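Local coordinates for protein DNA-entry nuclease inhibitor (Bacillus subtilis subsp. subtilis, PDB 4MQD) that inhibits the DNA-entry nuclease and plays a part in the competence of cells to be transformed, at residues L13-H18 against F52-N57; K59-F64 against S121-D126. One frame throughout, in Å; residues are numbered along the deposited sequence.

Contact 1 (L13-H18 against F52-N57)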
ATOM      1  N   LEU A  13      -4.661  19.119  -8.403  1.00 28.12           N
ATOM      2  CA  LEU A  13      -3.622  19.785  -9.181  1.00 28.41           C
ATOM      3  C   LEU A  13      -3.719  19.364 -10.642  1.00 28.19           C
ATOM      4  O   LEU A  13      -3.785  18.171 -10.944  1.00 26.45           O
ATOM      5  CB  LEU A  13      -2.240  19.423  -8.627  1.00 29.31           C
ATOM      6  CG  LEU A  13      -1.050  20.265  -9.095  1.00 30.12           C
ATOM      7  CD1 LEU A  13      -1.103  21.659  -8.490  1.00 30.82           C
ATOM      8  CD2 LEU A  13       0.265  19.585  -8.741  1.00 30.82           C
ATOM      9  N   SER A  14      -3.737  20.345 -11.543  1.00 28.16           N
ATOM     10  CA  SER A  14      -3.736  20.066 -12.979  1.00 29.19           C
ATOM     11  C   SER A  14      -2.314  19.794 -13.450  1.00 27.32           C
ATOM     12  O   SER A  14      -1.465  20.684 -13.417  1.00 25.84           O
ATOM     13  CB  SER A  14      -4.333  21.237 -13.761  1.00 31.80           C
ATOM     14  OG  SER A  14      -5.714  21.379 -13.477  1.00 36.47           O
ATOM     15  N   ILE A  15      -2.057  18.560 -13.878  1.00 27.07           N
ATOM     16  CA  ILE A  15      -0.737  18.168 -14.366  1.00 27.23           C
ATOM     17  C   ILE A  15      -0.584  18.545 -15.835  1.00 26.65           C
ATOM     18  O   ILE A  15      -1.446  18.235 -16.655  1.00 25.11           O
ATOM     19  CB  ILE A  15      -0.498  16.647 -14.230  1.00 28.06           C
ATOM     20  CG1 ILE A  15      -0.692  16.187 -12.777  1.00 28.71           C
ATOM     21  CG2 ILE A  15       0.887  16.267 -14.752  1.00 28.08           C
ATOM     22  CD1 ILE A  15       0.130  16.948 -11.759  1.00 29.28           C
ATOM     23  N   SER A  16       0.519  19.214 -16.154  1.00 27.80           N
ATOM     24  CA  SER A  16       0.890  19.493 -17.536  1.00 28.08           C
ATOM     25  C   SER A  16       2.281  18.941 -17.808  1.00 28.16           C
ATOM     26  O   SER A  16       3.119  18.867 -16.907  1.00 26.45           O
ATOM     27  CB  SER A  16       0.857  20.995 -17.813  1.00 28.23           C
ATOM     28  OG  SER A  16      -0.473  21.474 -17.842  1.00 29.75           O
ATOM     29  N   TYR A  17       2.511  18.544 -19.057  1.00 28.39           N
ATOM     30  CA  TYR A  17       3.806  18.031 -19.497  1.00 29.69           C
ATOM     31  C   TYR A  17       4.325  16.877 -18.628  1.00 27.69           C
ATOM     32  O   TYR A  17       5.528  16.765 -18.377  1.00 26.82           O
ATOM     33  CB  TYR A  17       4.822  19.174 -19.570  1.00 31.61           C
ATOM     34  CG  TYR A  17       4.348  20.325 -20.431  1.00 37.02           C
ATOM     35  CD1 TYR A  17       4.416  20.254 -21.817  1.00 40.04           C
ATOM     36  CD2 TYR A  17       3.812  21.475 -19.860  1.00 41.31           C
ATOM     37  CE1 TYR A  17       3.976  21.300 -22.610  1.00 43.42           C
ATOM     38  CE2 TYR A  17       3.370  22.529 -20.645  1.00 44.69           C
ATOM     39  CZ  TYR A  17       3.456  22.436 -22.020  1.00 45.07           C
ATOM     40  OH  TYR A  17       3.020  23.477 -22.807  1.00 47.10           O
ATOM     41  N   HIS A  18       3.400  16.028 -18.181  1.00 26.67           N
ATOM     42  CA  HIS A  18       3.722  14.795 -17.460  1.00 27.84           C
ATOM     43  C   HIS A  18       4.695  14.982 -16.294  1.00 27.69           C
ATOM     44  O   HIS A  18       5.596  14.163 -16.097  1.00 27.44           O
ATOM     45  CB  HIS A  18       4.277  13.757 -18.440  1.00 28.51           C
ATOM     46  CG  HIS A  18       3.356  13.458 -19.579  1.00 29.94           C
ATOM     47  ND1 HIS A  18       3.367  14.178 -20.752  1.00 30.54           N
ATOM     48  CD2 HIS A  18       2.384  12.526 -19.717  1.00 30.48           C
ATOM     49  CE1 HIS A  18       2.447  13.698 -21.569  1.00 31.91           C
ATOM     50  NE2 HIS A  18       1.837  12.695 -20.965  1.00 31.71           N
ATOM     51  N   PHE A  52       8.929  15.126 -10.316  1.00 27.26           N
ATOM     52  CA  PHE A  52       8.498  13.743 -10.432  1.00 28.22           C
ATOM     53  C   PHE A  52       7.708  13.564 -11.720  1.00 30.00           C
ATOM     54  O   PHE A  52       6.935  14.439 -12.110  1.00 33.45           O
ATOM     55  CB  PHE A  52       7.653  13.340  -9.223  1.00 27.34           C
ATOM     56  CG  PHE A  52       8.437  13.245  -7.946  1.00 26.35           C
ATOM     57  CD1 PHE A  52       9.267  12.156  -7.709  1.00 26.01           C
ATOM     58  CD2 PHE A  52       8.352  14.241  -6.982  1.00 26.44           C
ATOM     59  CE1 PHE A  52       9.996  12.062  -6.535  1.00 26.50           C
ATOM     60  CE2 PHE A  52       9.079  14.154  -5.806  1.00 26.68           C
ATOM     61  CZ  PHE A  52       9.902  13.062  -5.582  1.00 26.65           C
ATOM     62  N   GLU A  53       7.917  12.430 -12.380  1.00 31.70           N
ATOM     63  CA  GLU A  53       7.189  12.102 -13.594  1.00 33.02           C
ATOM     64  C   GLU A  53       5.763  11.695 -13.246  1.00 32.60           C
ATOM     65  O   GLU A  53       5.536  10.949 -12.294  1.00 33.87           O
ATOM     66  CB  GLU A  53       7.876  10.952 -14.325  1.00 36.08           C
ATOM     67  CG  GLU A  53       7.298  10.657 -15.702  1.00 39.94           C
ATOM     68  CD  GLU A  53       7.502   9.220 -16.143  1.00 47.08           C
ATOM     69  OE1 GLU A  53       7.793   8.354 -15.287  1.00 48.17           O
ATOM     70  OE2 GLU A  53       7.356   8.955 -17.355  1.00 50.78           O
ATOM     71  N   ALA A  54       4.810  12.192 -14.029  1.00 31.93           N
ATOM     72  CA  ALA A  54       3.410  11.814 -13.894  1.00 30.57           C
ATOM     73  C   ALA A  54       3.004  11.013 -15.121  1.00 29.43           C
ATOM     74  O   ALA A  54       3.558  11.205 -16.204  1.00 28.83           O
ATOM     75  CB  ALA A  54       2.539  13.053 -13.756  1.00 30.41           C
ATOM     76  N   GLN A  55       2.041  10.114 -14.945  1.00 28.99           N
ATOM     77  CA  GLN A  55       1.615   9.223 -16.024  1.00 29.84           C
ATOM     78  C   GLN A  55       0.889   9.953 -17.150  1.00 29.71           C
ATOM     79  O   GLN A  55       1.055   9.611 -18.319  1.00 29.71           O
ATOM     80  CB  GLN A  55       0.718   8.116 -15.478  1.00 30.53           C
ATOM     81  CG  GLN A  55       1.449   7.114 -14.605  1.00 30.63           C
ATOM     82  CD  GLN A  55       0.597   5.906 -14.279  1.00 32.55           C
ATOM     83  OE1 GLN A  55      -0.627   6.005 -14.188  1.00 34.05           O
ATOM     84  NE2 GLN A  55       1.240   4.756 -14.105  1.00 33.78           N
ATOM     85  N   ARG A  56       0.083  10.949 -16.795  1.00 30.59           N
ATOM     86  CA  ARG A  56      -0.687  11.696 -17.785  1.00 32.15           C
ATOM     87  C   ARG A  56      -1.043  13.097 -17.300  1.00 31.12           C
ATOM     88  O   ARG A  56      -0.922  13.413 -16.112  1.00 26.92           O
ATOM     89  CB  ARG A  56      -1.958  10.927 -18.160  1.00 34.61           C
ATOM     90  CG  ARG A  56      -2.835  10.557 -16.976  1.00 36.65           C
ATOM     91  CD  ARG A  56      -3.958   9.611 -17.371  1.00 39.53           C
ATOM     92  NE  ARG A  56      -3.448   8.336 -17.879  1.00 42.62           N
ATOM     93  CZ  ARG A  56      -2.968   7.345 -17.126  1.00 47.14           C
ATOM     94  NH1 ARG A  56      -2.915   7.450 -15.798  1.00 48.60           N
ATOM     95  NH2 ARG A  56      -2.531   6.232 -17.709  1.00 48.99           N
ATOM     96  N   ASN A  57      -1.471  13.931 -18.242  1.00 31.44           N
ATOM     97  CA  ASN A  57      -1.911  15.286 -17.947  1.00 30.61           C
ATOM     98  C   ASN A  57      -3.394  15.274 -17.614  1.00 33.42           C
ATOM     99  O   ASN A  57      -4.236  15.037 -18.482  1.00 36.91           O
ATOM    100  CB  ASN A  57      -1.633  16.202 -19.137  1.00 29.40           C
ATOM    101  CG  ASN A  57      -0.158  16.274 -19.479  1.00 27.79           C
ATOM    102  OD1 ASN A  57       0.700  16.173 -18.603  1.00 26.84           O
ATOM    103  ND2 ASN A  57       0.141  16.447 -20.755  1.00 27.13           N
TER
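Asn-57 reaches across to the loop at Tyr-17 and His-18. Asn-57 CB lies 3.2 Å from Ile-15 O. CG is anti to the carbonyl carbon (chi1 -60°) and sits beside the backbone N, close to Tyr-17 N. Asn-57 OD1 takes a hydrogen bond from His-18 N at 2.7 Å. The bond is nearly straight (165°), and the donor lies in the carbonyl plane, on a lone pair. The same OD1 stands over the centre of the His-18 ring. Asn-57 ND2 lies over that face too, 3.7 Å from His-18 CE1. The amide is tilted against the ring, with the planes 46° apart. The ring's edge faces the other backbone, with His-18 CD2 3.5 Å from Gln-55 O. A second, backbone bond runs from Ala-54 N to His-18 O at 3.0 Å. Apart from these polar contacts, Ile-15 CG2 packs on Ala-54 CB at 3.7 Å. The contact thus joins two loops. One links strand 6-14 to strand 19-24, the other strand 49-53 to strand 59-66. Ile-15 also packs on Phe-20 of strand 19-24, between the two sheets.

Contact 2 (K59-F64 against S121-D126)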
ATOM      1  N   LYS A  59      -6.387  16.252 -13.988  1.00 31.86           N
ATOM      2  CA  LYS A  59      -6.600  16.760 -12.634  1.00 32.32           C
ATOM      3  C   LYS A  59      -6.274  15.653 -11.637  1.00 31.56           C
ATOM      4  O   LYS A  59      -7.068  14.735 -11.431  1.00 34.37           O
ATOM      5  CB  LYS A  59      -8.033  17.268 -12.444  1.00 35.64           C
ATOM      6  CG  LYS A  59      -8.219  18.719 -12.860  1.00 39.74           C
ATOM      7  CD  LYS A  59      -9.687  19.106 -12.983  1.00 44.43           C
ATOM      8  CE  LYS A  59     -10.272  18.677 -14.320  1.00 46.77           C
ATOM      9  NZ  LYS A  59     -11.640  19.226 -14.535  1.00 49.81           N
ATOM     10  N   ALA A  60      -5.090  15.743 -11.038  1.00 29.64           N
ATOM     11  CA  ALA A  60      -4.603  14.733 -10.104  1.00 27.71           C
ATOM     12  C   ALA A  60      -4.694  15.241  -8.672  1.00 27.27           C
ATOM     13  O   ALA A  60      -4.889  16.436  -8.440  1.00 27.96           O
ATOM     14  CB  ALA A  60      -3.168  14.367 -10.439  1.00 27.65           C
ATOM     15  N   PHE A  61      -4.557  14.325  -7.718  1.00 25.93           N
ATOM     16  CA  PHE A  61      -4.525  14.674  -6.302  1.00 26.26           C
ATOM     17  C   PHE A  61      -3.131  14.432  -5.735  1.00 25.50           C
ATOM     18  O   PHE A  61      -2.525  13.391  -5.987  1.00 27.16           O
ATOM     19  CB  PHE A  61      -5.560  13.863  -5.518  1.00 26.96           C
ATOM     20  CG  PHE A  61      -6.973  14.328  -5.726  1.00 28.40           C
ATOM     21  CD1 PHE A  61      -7.471  15.413  -5.015  1.00 29.17           C
ATOM     22  CD2 PHE A  61      -7.803  13.687  -6.634  1.00 29.51           C
ATOM     23  CE1 PHE A  61      -8.772  15.848  -5.204  1.00 29.76           C
ATOM     24  CE2 PHE A  61      -9.107  14.117  -6.827  1.00 30.64           C
ATOM     25  CZ  PHE A  61      -9.591  15.199  -6.111  1.00 30.50           C
ATOM     26  N   ILE A  62      -2.630  15.409  -4.982  1.00 25.38           N
ATOM     27  CA  ILE A  62      -1.358  15.294  -4.280  1.00 24.37           C
ATOM     28  C   ILE A  62      -1.639  15.040  -2.802  1.00 24.66           C
ATOM     29  O   ILE A  62      -2.280  15.861  -2.148  1.00 24.08           O
ATOM     30  CB  ILE A  62      -0.521  16.587  -4.408  1.00 24.29           C
ATOM     31  CG1 ILE A  62      -0.304  16.958  -5.884  1.00 24.53           C
ATOM     32  CG2 ILE A  62       0.806  16.447  -3.669  1.00 24.02           C
ATOM     33  CD1 ILE A  62       0.488  15.945  -6.688  1.00 25.12           C
ATOM     34  N   LEU A  63      -1.172  13.903  -2.292  1.00 25.03           N
ATOM     35  CA  LEU A  63      -1.265  13.580  -0.864  1.00 25.38           C
ATOM     36  C   LEU A  63       0.111  13.705  -0.232  1.00 24.61           C
ATOM     37  O   LEU A  63       0.951  12.814  -0.381  1.00 23.62           O
ATOM     38  CB  LEU A  63      -1.801  12.160  -0.649  1.00 26.27           C
ATOM     39  CG  LEU A  63      -3.317  12.015  -0.536  1.00 28.53           C
ATOM     40  CD1 LEU A  63      -4.005  12.582  -1.768  1.00 30.33           C
ATOM     41  CD2 LEU A  63      -3.692  10.556  -0.321  1.00 28.29           C
ATOM     42  N   PHE A  64       0.347  14.810   0.468  1.00 24.09           N
ATOM     43  CA  PHE A  64       1.629  15.023   1.126  1.00 25.01           C
ATOM     44  C   PHE A  64       1.575  14.515   2.560  1.00 25.29           C
ATOM     45  O   PHE A  64       0.583  14.726   3.260  1.00 25.90           O
ATOM     46  CB  PHE A  64       2.025  16.497   1.102  1.00 25.88           C
ATOM     47  CG  PHE A  64       3.481  16.724   1.387  1.00 27.87           C
ATOM     48  CD1 PHE A  64       4.429  16.535   0.394  1.00 28.77           C
ATOM     49  CD2 PHE A  64       3.906  17.099   2.654  1.00 29.40           C
ATOM     50  CE1 PHE A  64       5.774  16.728   0.654  1.00 29.97           C
ATOM     51  CE2 PHE A  64       5.249  17.295   2.921  1.00 29.47           C
ATOM     52  CZ  PHE A  64       6.185  17.109   1.921  1.00 30.69           C
ATOM     53  N   SER A 121      -6.916   4.287  -7.140  1.00 32.22           N
ATOM     54  CA  SER A 121      -7.117   5.287  -6.091  1.00 31.67           C
ATOM     55  C   SER A 121      -8.568   5.338  -5.633  1.00 33.54           C
ATOM     56  O   SER A 121      -9.486   5.263  -6.452  1.00 35.69           O
ATOM     57  CB  SER A 121      -6.698   6.675  -6.582  1.00 29.58           C
ATOM     58  OG  SER A 121      -6.863   7.642  -5.559  1.00 26.67           O
ATOM     59  N   ASP A 122      -8.766   5.494  -4.325  1.00 35.10           N
ATOM     60  CA  ASP A 122     -10.108   5.678  -3.767  1.00 36.75           C
ATOM     61  C   ASP A 122     -10.621   7.112  -3.965  1.00 36.22           C
ATOM     62  O   ASP A 122     -11.769   7.414  -3.636  1.00 34.93           O
ATOM     63  CB  ASP A 122     -10.151   5.269  -2.287  1.00 39.22           C
ATOM     64  CG  ASP A 122      -9.306   6.164  -1.385  1.00 41.71           C
ATOM     65  OD1 ASP A 122      -8.580   7.047  -1.890  1.00 47.78           O
ATOM     66  OD2 ASP A 122      -9.370   5.973  -0.153  1.00 42.41           O
ATOM     67  N   LEU A 123      -9.759   7.986  -4.485  1.00 35.12           N
ATOM     68  CA  LEU A 123     -10.162   9.316  -4.936  1.00 35.30           C
ATOM     69  C   LEU A 123     -10.604   9.288  -6.403  1.00 35.27           C
ATOM     70  O   LEU A 123     -11.122  10.282  -6.917  1.00 35.59           O
ATOM     71  CB  LEU A 123      -9.011  10.306  -4.760  1.00 35.25           C
ATOM     72  CG  LEU A 123      -8.411  10.395  -3.355  1.00 35.52           C
ATOM     73  CD1 LEU A 123      -7.177  11.278  -3.369  1.00 35.35           C
ATOM     74  CD2 LEU A 123      -9.431  10.913  -2.354  1.00 36.58           C
ATOM     75  N   HIS A 124     -10.380   8.153  -7.070  1.00 35.17           N
ATOM     76  CA  HIS A 124     -10.853   7.916  -8.438  1.00 34.56           C
ATOM     77  C   HIS A 124     -10.289   8.927  -9.437  1.00 34.95           C
ATOM     78  O   HIS A 124     -10.954   9.322 -10.394  1.00 39.58           O
ATOM     79  CB  HIS A 124     -12.383   7.885  -8.467  1.00 34.98           C
ATOM     80  CG  HIS A 124     -12.975   7.038  -7.384  1.00 35.33           C
ATOM     81  ND1 HIS A 124     -12.894   5.663  -7.389  1.00 34.60           N
ATOM     82  CD2 HIS A 124     -13.629   7.373  -6.247  1.00 36.56           C
ATOM     83  CE1 HIS A 124     -13.484   5.185  -6.308  1.00 37.18           C
ATOM     84  NE2 HIS A 124     -13.940   6.203  -5.599  1.00 38.12           N
ATOM     85  N   ALA A 125      -9.048   9.328  -9.185  1.00 32.94           N
ATOM     86  CA  ALA A 125      -8.282  10.186 -10.072  1.00 30.27           C
ATOM     87  C   ALA A 125      -6.819   9.885  -9.786  1.00 28.20           C
ATOM     88  O   ALA A 125      -6.486   9.412  -8.698  1.00 27.72           O
ATOM     89  CB  ALA A 125      -8.590  11.650  -9.807  1.00 29.52           C
ATOM     90  N   ASP A 126      -5.950  10.142 -10.756  1.00 27.56           N
ATOM     91  CA  ASP A 126      -4.527   9.881 -10.573  1.00 26.52           C
ATOM     92  C   ASP A 126      -4.058  10.549  -9.289  1.00 25.39           C
ATOM     93  O   ASP A 126      -4.259  11.745  -9.093  1.00 25.03           O
ATOM     94  CB  ASP A 126      -3.718  10.379 -11.770  1.00 26.99           C
ATOM     95  CG  ASP A 126      -3.914   9.520 -13.006  1.00 27.40           C
ATOM     96  OD1 ASP A 126      -4.602   8.479 -12.925  1.00 27.84           O
ATOM     97  OD2 ASP A 126      -3.373   9.885 -14.066  1.00 28.03           O
TER
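The loop between strands 107-116 and 127-134 folds back on strand 59-66, and Phe-61 and Leu-123 meet where it does so. The loop contains a type I beta turn from Ser-121 to His-124. Ser-121 OG accepts from Leu-123 N, which makes an ST turn. Leu-123 CG is anti to the carbonyl carbon (chi1 -54°), which puts it beside the backbone N; from there CD1 touches two side chains of the strand. Leu-123 CD1 is 3.7 Å from Phe-61 CB. Leu-123 CD1 also lies 3.8 Å from Leu-63 CD1. The Phe-61 and Leu-123 side chains cross obliquely. Ala-125 CB comes to the edge of the Phe-61 ring, near its plane, and is 3.9 Å from CD2 of that ring. The one hydrogen bond between the segments is Phe-61 N to Asp-126 O, at 2.9 Å. Asp-126 O also lies near Ala-60 CB. Outside the two segments, Asp-126 OD1 accepts from Ala-118 N. Strand 127-134 starts directly after Asp-126 and runs parallel to strand 59-66, with backbone bonds between Tyr-128 and both Phe-61 and Leu-63. The arrangement is that of a loop leading into a parallel strand pair of a mixed beta sheet.

Contact 1 and contact 2 follow each other along the chain, and their centres are about 12 Å apart. Strands 6-14 and 59-66 are antiparallel neighbours in the mixed sheet. Leu-13 N and Ala-60 O are 2.7 Å apart, a probable hydrogen bond. Beside it, Ile-15 CG1 packs on Ala-60 CB at 3.9 Å. A salt bridge makes a further tie: Arg-56 NH1 of contact 1 is 3.0 Å from Asp-126 OD2 of contact 2. It joins the loop before strand 59-66 to the loop before strand 127-134. The loop of contact 2 also comes near the second subunit, where Asp-122 packs on Thr-35 and lies close to the like-charged Asp-33 of that chain.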